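Local coordinates for protein catechol 1,2-dioxygenase (Burkholderia ambifaria, PDB 5VXT) that probably catalyses the iron(III)-dependent intradiol ring cleavage of catechol by molecular oxygen, giving cis,cis-muconate, at residues K78-L88 against Y214-L225; R131-L139 against G202-M210. All blocks are in the same frame, centred on the assembly; numbering follows the deposited sequence.

Contact 1: residues K78-L88 against Y214-L225. With PTY (phosphatidylethanolamine), chain I; CAQ (catechol), chain K.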
# COMPACT_ATOMS: atom_id res chain seq x y z
N LYS B 78 2.51 -5.91 -4.31
CA LYS B 78 2.72 -7.23 -3.73
C LYS B 78 2.11 -7.33 -2.34
O LYS B 78 1.55 -8.37 -1.97
CB LYS B 78 4.22 -7.55 -3.69
CG LYS B 78 4.55 -8.87 -3.02
CD LYS B 78 5.99 -9.29 -3.32
CE LYS B 78 6.51 -10.28 -2.30
NZ LYS B 78 5.53 -11.37 -2.04
N LEU B 79 2.20 -6.26 -1.55
CA LEU B 79 1.68 -6.29 -0.18
C LEU B 79 0.17 -6.54 -0.17
O LEU B 79 -0.34 -7.29 0.67
CB LEU B 79 2.01 -4.97 0.54
CG LEU B 79 1.51 -4.79 1.98
CD1 LEU B 79 2.34 -5.60 2.97
CD2 LEU B 79 1.48 -3.32 2.38
N GLY B 80 -0.55 -5.92 -1.10
CA GLY B 80 -1.99 -6.12 -1.21
C GLY B 80 -2.36 -7.42 -1.88
O GLY B 80 -3.34 -8.06 -1.48
N GLN B 81 -1.61 -7.82 -2.90
CA GLN B 81 -1.82 -9.15 -3.48
C GLN B 81 -1.64 -10.24 -2.43
O GLN B 81 -2.36 -11.25 -2.44
CB GLN B 81 -0.87 -9.38 -4.66
CG GLN B 81 -1.44 -8.98 -6.01
CD GLN B 81 -2.51 -9.95 -6.50
OE1 GLN B 81 -2.46 -11.14 -6.19
NE2 GLN B 81 -3.48 -9.44 -7.26
N ASP B 82 -0.69 -10.05 -1.51
CA ASP B 82 -0.48 -11.00 -0.42
C ASP B 82 -1.56 -10.90 0.65
O ASP B 82 -1.69 -11.82 1.46
CB ASP B 82 0.89 -10.78 0.23
CG ASP B 82 2.06 -11.29 -0.62
OD1 ASP B 82 1.83 -12.09 -1.55
OD2 ASP B 82 3.21 -10.90 -0.33
N GLY B 83 -2.30 -9.79 0.68
CA GLY B 83 -3.26 -9.53 1.73
C GLY B 83 -2.65 -9.18 3.07
O GLY B 83 -3.25 -9.47 4.11
N GLU B 84 -1.48 -8.54 3.07
CA GLU B 84 -0.64 -8.47 4.26
C GLU B 84 -0.49 -7.07 4.84
O GLU B 84 0.33 -6.89 5.75
CB GLU B 84 0.74 -9.06 3.95
CG GLU B 84 0.79 -10.58 4.05
CD GLU B 84 2.21 -11.11 4.04
OE1 GLU B 84 2.42 -12.27 3.62
OE2 GLU B 84 3.11 -10.36 4.46
N ALA B 85 -1.25 -6.08 4.36
CA ALA B 85 -1.03 -4.72 4.85
C ALA B 85 -1.19 -4.63 6.37
O ALA B 85 -0.42 -3.92 7.03
CB ALA B 85 -1.98 -3.74 4.14
N ALA B 86 -2.16 -5.34 6.94
CA ALA B 86 -2.34 -5.31 8.39
C ALA B 86 -1.21 -6.04 9.11
O ALA B 86 -0.87 -5.71 10.25
CB ALA B 86 -3.69 -5.90 8.80
N LEU B 87 -0.62 -7.05 8.46
CA LEU B 87 0.54 -7.72 9.05
C LEU B 87 1.74 -6.79 9.11
O LEU B 87 2.49 -6.78 10.09
CB LEU B 87 0.86 -8.98 8.25
CG LEU B 87 1.89 -9.96 8.81
CD1 LEU B 87 1.49 -10.38 10.20
CD2 LEU B 87 1.97 -11.17 7.91
N LEU B 88 1.95 -5.99 8.05
CA LEU B 88 3.02 -5.01 8.09
C LEU B 88 2.73 -3.90 9.09
O LEU B 88 3.65 -3.37 9.73
CB LEU B 88 3.24 -4.42 6.69
CG LEU B 88 4.42 -3.46 6.59
CD1 LEU B 88 5.72 -4.23 6.76
CD2 LEU B 88 4.39 -2.77 5.22
N TYR B 214 4.02 -17.38 16.45
CA TYR B 214 3.66 -17.10 15.07
C TYR B 214 4.89 -16.65 14.28
O TYR B 214 5.85 -16.10 14.84
CB TYR B 214 2.57 -16.03 15.01
CG TYR B 214 2.21 -15.50 13.63
CD1 TYR B 214 1.17 -16.06 12.89
CD2 TYR B 214 2.90 -14.43 13.07
CE1 TYR B 214 0.85 -15.58 11.63
CE2 TYR B 214 2.59 -13.94 11.81
CZ TYR B 214 1.57 -14.52 11.10
OH TYR B 214 1.25 -14.04 9.84
N GLY B 215 4.87 -16.91 12.98
CA GLY B 215 5.90 -16.42 12.09
C GLY B 215 5.29 -15.92 10.81
O GLY B 215 4.38 -16.56 10.27
N CYS B 216 5.74 -14.77 10.31
CA CYS B 216 5.21 -14.24 9.07
C CYS B 216 5.38 -15.24 7.93
O CYS B 216 6.34 -16.02 7.91
CB CYS B 216 5.91 -12.93 8.69
SG CYS B 216 5.50 -11.53 9.72
N PRO B 217 4.45 -15.25 6.97
CA PRO B 217 4.66 -16.02 5.73
C PRO B 217 6.02 -15.71 5.13
O PRO B 217 6.33 -14.54 4.86
CB PRO B 217 3.52 -15.54 4.83
CG PRO B 217 2.46 -15.07 5.77
CD PRO B 217 3.17 -14.52 6.97
N PRO B 218 6.85 -16.73 4.92
CA PRO B 218 8.27 -16.47 4.62
C PRO B 218 8.52 -15.81 3.28
O PRO B 218 9.54 -15.12 3.13
CB PRO B 218 8.91 -17.86 4.71
CG PRO B 218 7.78 -18.82 4.50
CD PRO B 218 6.57 -18.17 5.09
N GLN B 219 7.65 -16.01 2.28
CA GLN B 219 7.77 -15.31 1.01
C GLN B 219 6.86 -14.10 0.92
O GLN B 219 6.80 -13.47 -0.14
CB GLN B 219 7.47 -16.26 -0.15
CG GLN B 219 8.69 -16.95 -0.73
CD GLN B 219 9.45 -17.74 0.32
OE1 GLN B 219 8.96 -18.77 0.80
NE2 GLN B 219 10.64 -17.27 0.67
N GLY B 220 6.14 -13.77 2.00
CA GLY B 220 5.24 -12.64 1.97
C GLY B 220 5.96 -11.30 2.00
O GLY B 220 7.14 -11.19 2.32
N ALA B 221 5.20 -10.26 1.64
CA ALA B 221 5.76 -8.93 1.54
C ALA B 221 6.23 -8.41 2.89
O ALA B 221 7.20 -7.65 2.96
CB ALA B 221 4.74 -7.97 0.94
N THR B 222 5.55 -8.79 3.98
CA THR B 222 5.99 -8.34 5.29
C THR B 222 7.38 -8.87 5.60
O THR B 222 8.30 -8.10 5.90
CB THR B 222 4.99 -8.78 6.37
OG1 THR B 222 3.69 -8.29 6.03
CG2 THR B 222 5.40 -8.23 7.73
N GLN B 223 7.56 -10.18 5.48
CA GLN B 223 8.86 -10.78 5.75
C GLN B 223 9.92 -10.28 4.77
O GLN B 223 11.08 -10.13 5.15
CB GLN B 223 8.78 -12.30 5.69
CG GLN B 223 10.01 -12.97 6.25
CD GLN B 223 10.21 -12.64 7.71
OE1 GLN B 223 9.36 -12.95 8.55
NE2 GLN B 223 11.32 -12.00 8.03
N GLN B 224 9.53 -10.04 3.52
CA GLN B 224 10.48 -9.50 2.55
C GLN B 224 11.05 -8.17 3.02
O GLN B 224 12.27 -7.97 2.99
CB GLN B 224 9.80 -9.36 1.18
CG GLN B 224 10.66 -8.70 0.11
CD GLN B 224 9.94 -8.60 -1.22
OE1 GLN B 224 9.60 -9.62 -1.83
NE2 GLN B 224 9.71 -7.38 -1.69
N LEU B 225 10.19 -7.26 3.47
CA LEU B 225 10.69 -5.98 3.97
C LEU B 225 11.46 -6.15 5.28
O LEU B 225 12.52 -5.54 5.46
CB LEU B 225 9.53 -4.99 4.16
CG LEU B 225 9.87 -3.61 4.74
CD1 LEU B 225 10.98 -2.94 3.94
CD2 LEU B 225 8.64 -2.71 4.77
C1 PTY I . 14.28 -1.92 -3.10
C2 PTY I . 11.89 -7.87 -4.29
C3 PTY I . 12.96 -7.17 -5.12
O4 PTY I . 14.54 -0.98 -2.06
C5 PTY I . 13.37 -4.20 -3.50
C6 PTY I . 13.48 -3.07 -2.49
O7 PTY I . 12.18 -2.60 -2.13
C8 PTY I . 11.58 -3.38 -1.06
O10 PTY I . 12.04 -4.47 -0.73
C11 PTY I . 10.37 -2.82 -0.35
C12 PTY I . 10.75 -1.52 0.33
C13 PTY I . 9.56 -0.57 0.30
C14 PTY I . 9.27 0.06 1.65
C15 PTY I . 7.92 0.76 1.57
C16 PTY I . 7.22 0.80 2.92
C17 PTY I . 7.64 2.03 3.73
C18 PTY I . 6.94 1.99 5.07
C19 PTY I . 7.13 3.29 5.84
C20 PTY I . 6.00 3.47 6.84
C21 PTY I . 4.66 3.55 6.11
C22 PTY I . 4.56 4.83 5.30
C23 PTY I . 3.28 4.87 4.47
C24 PTY I . 2.74 6.28 4.30
C25 PTY I . 3.67 7.16 3.47
C26 PTY I . 3.21 8.61 3.52
C27 PTY I . 3.07 9.07 4.97
C28 PTY I . 4.02 10.23 5.28
C29 PTY I . 5.46 9.82 5.07
C30 PTY I . 14.92 0.39 -2.35
C31 PTY I . 15.08 1.38 -1.23
O30 PTY I . 15.11 0.71 -3.51
C32 PTY I . 13.76 1.47 -0.47
C33 PTY I . 12.63 1.64 -1.46
C34 PTY I . 11.91 2.96 -1.24
C35 PTY I . 10.83 2.80 -0.18
C36 PTY I . 9.99 4.07 -0.08
C37 PTY I . 9.48 4.47 -1.45
C38 PTY I . 8.45 5.58 -1.34
C39 PTY I . 7.42 5.47 -2.45
C40 PTY I . 6.36 4.43 -2.13
C41 PTY I . 5.18 5.08 -1.42
C42 PTY I . 5.33 4.91 0.09
C43 PTY I . 5.48 3.44 0.45
C44 PTY I . 4.60 3.06 1.62
P1 PTY I . 13.50 -4.75 -6.07
O11 PTY I . 12.49 -5.89 -5.56
O12 PTY I . 12.83 -3.98 -7.19
O13 PTY I . 14.85 -5.40 -6.32
O14 PTY I . 13.62 -3.74 -4.82
N1 PTY I . 10.85 -8.37 -5.17
C1 CAQ K . 0.52 -10.90 13.39
C2 CAQ K . -0.05 -12.13 13.69
C3 CAQ K . -0.57 -12.35 14.96
O3 CAQ K . -1.14 -13.53 15.31
C4 CAQ K . -0.51 -11.26 15.96
O4 CAQ K . -1.01 -11.47 17.20
C5 CAQ K . 0.07 -10.05 15.61
C6 CAQ K . 0.58 -9.87 14.33
O HOH W 1 4.04 -14.15 -1.46
O HOH W 2 5.37 -11.94 5.28
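Glu84 and Thr222 meet where two helices begin, and the glutamate shows how one carboxylate can grip the start of another helix. Glu84 CB lies 3.7 Å from Thr222 OG1, and CG is a little farther off. With CG anti to the carbonyl carbon (chi1 -83°) and the chain extended beyond it, the carboxylate reaches the turn at Pro217-Gly220. CD lies near Thr222 OG1 and Ala221 N. OE1 settles against Gly220 CA and Pro217 CG, while OE2 takes two bonds from one residue. Thr222 N reaches Glu84 OE2 at 2.9 Å, nearly in line with the C-O bond. Thr222 OG1 donates to the anti lone pair of Glu84 OE2 at 2.7 Å. Water 2 adds a third donor to OE2 and ties it to Pro217 O and Gln223 N. Gly220 is the N-cap of helix 221-229, so two acidic side chains from the N-terminal helical part of this intradiol dioxygenase bind the first amides of a helix in the catalytic part, where the helix dipole would probably welcome negative charge. The second acid is Asp82: its OD2 accepts from Ala221 N at 2.9 Å in a bent bond (132°), and its syn lone pair receives Lys78 NZ in a salt bridge. Lys78 NZ also donates to Gln219 O at 3.1 Å, in the carbonyl plane. Leu87 helps line the catechol pocket. Leu87 CD2 packs against Pro217 CD at 3.7 Å and lies 3.5 Å from Tyr214 OH, while CD1 touches catechol C1 at 3.4 Å. Catechol C2 sits over the centre of one Tyr214 ring face. Farther along, the side chains of Leu88 and Leu225 cross at about a right angle, CD1 against CD2, beside the phosphatidylethanolamine pocket, where Leu225 CD1 touches the acyl chain.

Contact 2: residues R131-L139 against G202-M210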
# COMPACT_ATOMS: atom_id res chain seq x y z
N ARG B 131 -20.61 -20.15 24.57
CA ARG B 131 -20.87 -21.15 25.60
C ARG B 131 -21.14 -20.48 26.93
O ARG B 131 -20.69 -19.36 27.19
CB ARG B 131 -19.69 -22.11 25.74
CG ARG B 131 -19.23 -22.76 24.45
CD ARG B 131 -20.39 -23.32 23.66
NE ARG B 131 -19.92 -24.13 22.54
CZ ARG B 131 -20.71 -24.54 21.55
NH1 ARG B 131 -21.99 -24.22 21.54
NH2 ARG B 131 -20.20 -25.28 20.57
N ASP B 132 -21.87 -21.18 27.79
CA ASP B 132 -22.11 -20.72 29.16
C ASP B 132 -20.92 -21.11 30.02
O ASP B 132 -20.67 -22.29 30.24
CB ASP B 132 -23.39 -21.33 29.71
CG ASP B 132 -24.62 -20.49 29.39
OD1 ASP B 132 -24.45 -19.29 29.10
OD2 ASP B 132 -25.74 -21.04 29.44
N GLY B 133 -20.16 -20.11 30.48
CA GLY B 133 -19.13 -20.32 31.48
C GLY B 133 -17.85 -21.03 31.07
O GLY B 133 -16.77 -20.69 31.57
N VAL B 134 -17.93 -22.04 30.20
CA VAL B 134 -16.77 -22.85 29.83
C VAL B 134 -16.87 -23.22 28.36
O VAL B 134 -17.96 -23.55 27.87
CB VAL B 134 -16.65 -24.12 30.70
CG1 VAL B 134 -15.52 -25.01 30.19
CG2 VAL B 134 -16.42 -23.78 32.17
N ALA B 135 -15.75 -23.15 27.64
CA ALA B 135 -15.68 -23.60 26.26
C ALA B 135 -14.45 -24.47 26.07
O ALA B 135 -13.35 -24.10 26.49
CB ALA B 135 -15.65 -22.43 25.28
N LYS B 136 -14.64 -25.62 25.43
CA LYS B 136 -13.53 -26.43 24.92
C LYS B 136 -13.38 -26.09 23.45
O LYS B 136 -14.28 -26.36 22.64
CB LYS B 136 -13.79 -27.92 25.12
CG LYS B 136 -12.61 -28.78 24.70
CD LYS B 136 -12.88 -30.25 24.95
CE LYS B 136 -11.63 -31.07 24.69
NZ LYS B 136 -11.12 -30.89 23.31
N ILE B 137 -12.25 -25.49 23.09
CA ILE B 137 -12.13 -24.83 21.79
C ILE B 137 -11.16 -25.54 20.85
O ILE B 137 -11.06 -25.13 19.69
CB ILE B 137 -11.74 -23.35 21.95
CG1 ILE B 137 -10.32 -23.21 22.48
CG2 ILE B 137 -12.71 -22.66 22.90
CD1 ILE B 137 -9.89 -21.77 22.68
N ASP B 138 -10.48 -26.59 21.29
CA ASP B 138 -9.63 -27.35 20.37
C ASP B 138 -10.48 -28.42 19.71
O ASP B 138 -10.75 -29.48 20.28
CB ASP B 138 -8.40 -27.92 21.08
CG ASP B 138 -8.73 -28.96 22.12
OD1 ASP B 138 -9.46 -28.65 23.09
OD2 ASP B 138 -8.25 -30.11 21.96
N LEU B 139 -10.93 -28.14 18.48
CA LEU B 139 -11.78 -29.06 17.73
C LEU B 139 -10.99 -30.10 16.96
O LEU B 139 -11.52 -31.19 16.70
CB LEU B 139 -12.66 -28.27 16.75
CG LEU B 139 -13.55 -27.19 17.35
CD1 LEU B 139 -14.29 -26.43 16.26
CD2 LEU B 139 -14.53 -27.79 18.35
N GLY B 202 -18.96 -14.17 37.35
CA GLY B 202 -17.96 -13.59 36.47
C GLY B 202 -16.90 -14.54 35.93
O GLY B 202 -15.93 -14.07 35.33
N LYS B 203 -17.06 -15.85 36.11
CA LYS B 203 -16.02 -16.80 35.77
C LYS B 203 -16.10 -17.22 34.30
O LYS B 203 -17.19 -17.42 33.76
CB LYS B 203 -16.10 -18.04 36.66
CG LYS B 203 -15.80 -17.78 38.13
CD LYS B 203 -15.89 -19.05 38.99
CE LYS B 203 -14.54 -19.75 39.12
NZ LYS B 203 -14.63 -20.99 39.94
N TYR B 204 -14.93 -17.34 33.68
CA TYR B 204 -14.78 -17.83 32.32
C TYR B 204 -13.77 -18.97 32.34
O TYR B 204 -12.88 -19.02 33.20
CB TYR B 204 -14.32 -16.72 31.34
CG TYR B 204 -12.83 -16.49 31.41
CD1 TYR B 204 -12.29 -15.63 32.35
CD2 TYR B 204 -11.96 -17.18 30.56
CE1 TYR B 204 -10.92 -15.44 32.44
CE2 TYR B 204 -10.59 -17.00 30.65
CZ TYR B 204 -10.08 -16.13 31.59
OH TYR B 204 -8.72 -15.94 31.68
N GLU B 205 -13.87 -19.88 31.37
CA GLU B 205 -12.87 -20.94 31.29
C GLU B 205 -12.75 -21.43 29.86
O GLU B 205 -13.77 -21.69 29.20
CB GLU B 205 -13.21 -22.10 32.23
CG GLU B 205 -12.16 -23.18 32.26
CD GLU B 205 -12.40 -24.17 33.38
OE1 GLU B 205 -13.21 -23.85 34.28
OE2 GLU B 205 -11.79 -25.25 33.36
N PHE B 206 -11.52 -21.56 29.38
CA PHE B 206 -11.23 -22.14 28.08
C PHE B 206 -10.38 -23.38 28.26
O PHE B 206 -9.39 -23.36 29.00
CB PHE B 206 -10.52 -21.13 27.16
CG PHE B 206 -11.35 -19.94 26.82
CD1 PHE B 206 -12.31 -20.01 25.82
CD2 PHE B 206 -11.18 -18.74 27.50
CE1 PHE B 206 -13.08 -18.90 25.51
CE2 PHE B 206 -11.95 -17.63 27.18
CZ PHE B 206 -12.90 -17.71 26.19
N ARG B 207 -10.78 -24.46 27.61
CA ARG B 207 -10.01 -25.70 27.58
C ARG B 207 -9.53 -25.91 26.16
O ARG B 207 -10.34 -25.97 25.22
CB ARG B 207 -10.85 -26.86 28.09
CG ARG B 207 -11.28 -26.62 29.53
CD ARG B 207 -12.21 -27.69 30.06
NE ARG B 207 -12.70 -27.33 31.39
CZ ARG B 207 -13.63 -28.00 32.05
NH1 ARG B 207 -14.17 -29.08 31.50
NH2 ARG B 207 -14.02 -27.61 33.25
N THR B 208 -8.22 -26.00 25.99
CA THR B 208 -7.63 -25.88 24.67
C THR B 208 -6.27 -26.57 24.71
O THR B 208 -6.01 -27.40 25.60
CB THR B 208 -7.55 -24.40 24.25
OG1 THR B 208 -6.94 -24.28 22.96
CG2 THR B 208 -6.75 -23.58 25.26
N LEU B 209 -5.41 -26.24 23.76
CA LEU B 209 -4.05 -26.76 23.69
C LEU B 209 -3.07 -25.60 23.62
O LEU B 209 -3.42 -24.48 23.25
CB LEU B 209 -3.87 -27.70 22.49
CG LEU B 209 -4.87 -28.85 22.34
CD1 LEU B 209 -4.66 -29.59 21.03
CD2 LEU B 209 -4.78 -29.81 23.53
N MET B 210 -1.83 -25.88 24.01
CA MET B 210 -0.82 -24.83 24.14
C MET B 210 -0.38 -24.32 22.77
O MET B 210 0.08 -25.11 21.94
CB MET B 210 0.38 -25.39 24.91
CG MET B 210 1.57 -24.46 24.99
SD MET B 210 1.26 -23.09 26.11
CE MET B 210 0.91 -23.99 27.60
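This contact is a parallel pairing of strands at the margin of a mixed beta-sheet in the dioxygenase domain, strand 134-136 lying outermost against strand 203-209. The axes of these short strands approach to 4.7 Å, their directions differing by 10°. Three backbone bonds stitch them in the staggered parallel manner: Ala135 N to Glu205 O, Arg207 N to Ala135 O at 2.8 Å, and Ile137 N to Arg207 O. The face bearing Val134, Lys136, Glu205 and Arg207 is largely charged. Arg207 holds Glu205 side-on, NE (3.0 Å) and NH2 both reaching OE2 from the same side of the carboxylate plane, and Val134 CG1 lies 3.8 Å from NE over one face of the guanidinium. Ala135 and Phe206 occupy the opposite face, where Ile137 CG2 approaches the edge of the Phe206 ring, 4.0 Å from CD1. Ile137 CG1, between the backbone N and the carbonyl carbon (chi1 68°), presses on Thr208 CB at 3.5 Å, a tight fit. Thr208 OG1 is hydrogen-bonded to His171 NE2. Beneath this apolar face lie strands 166-170 and 193-197, with Val167, Cys169 and Val196 against Phe206, while strand 147-155 continues the sheet beyond strand 203-209.

Contact 1 is the more buried of the two and joins separate parts of the chain, N-terminal helices to the loop before helix 221-229 and its first turn, beside the catechol and lipid sites; contact 2 is partly buried and stays within the beta-sheet region. Their chemistry follows from that: side-chain carboxylates bind main-chain amides in contact 1, whereas contact 2 rests on main-chain bonds between strands; both contacts keep their salt bridges within a segment. Strand 203-209 and helix 221-229 are consecutive elements, yet the contact centres lie 31 Å apart. In sequence, contact 2 is nested within the loop that contact 1 closes.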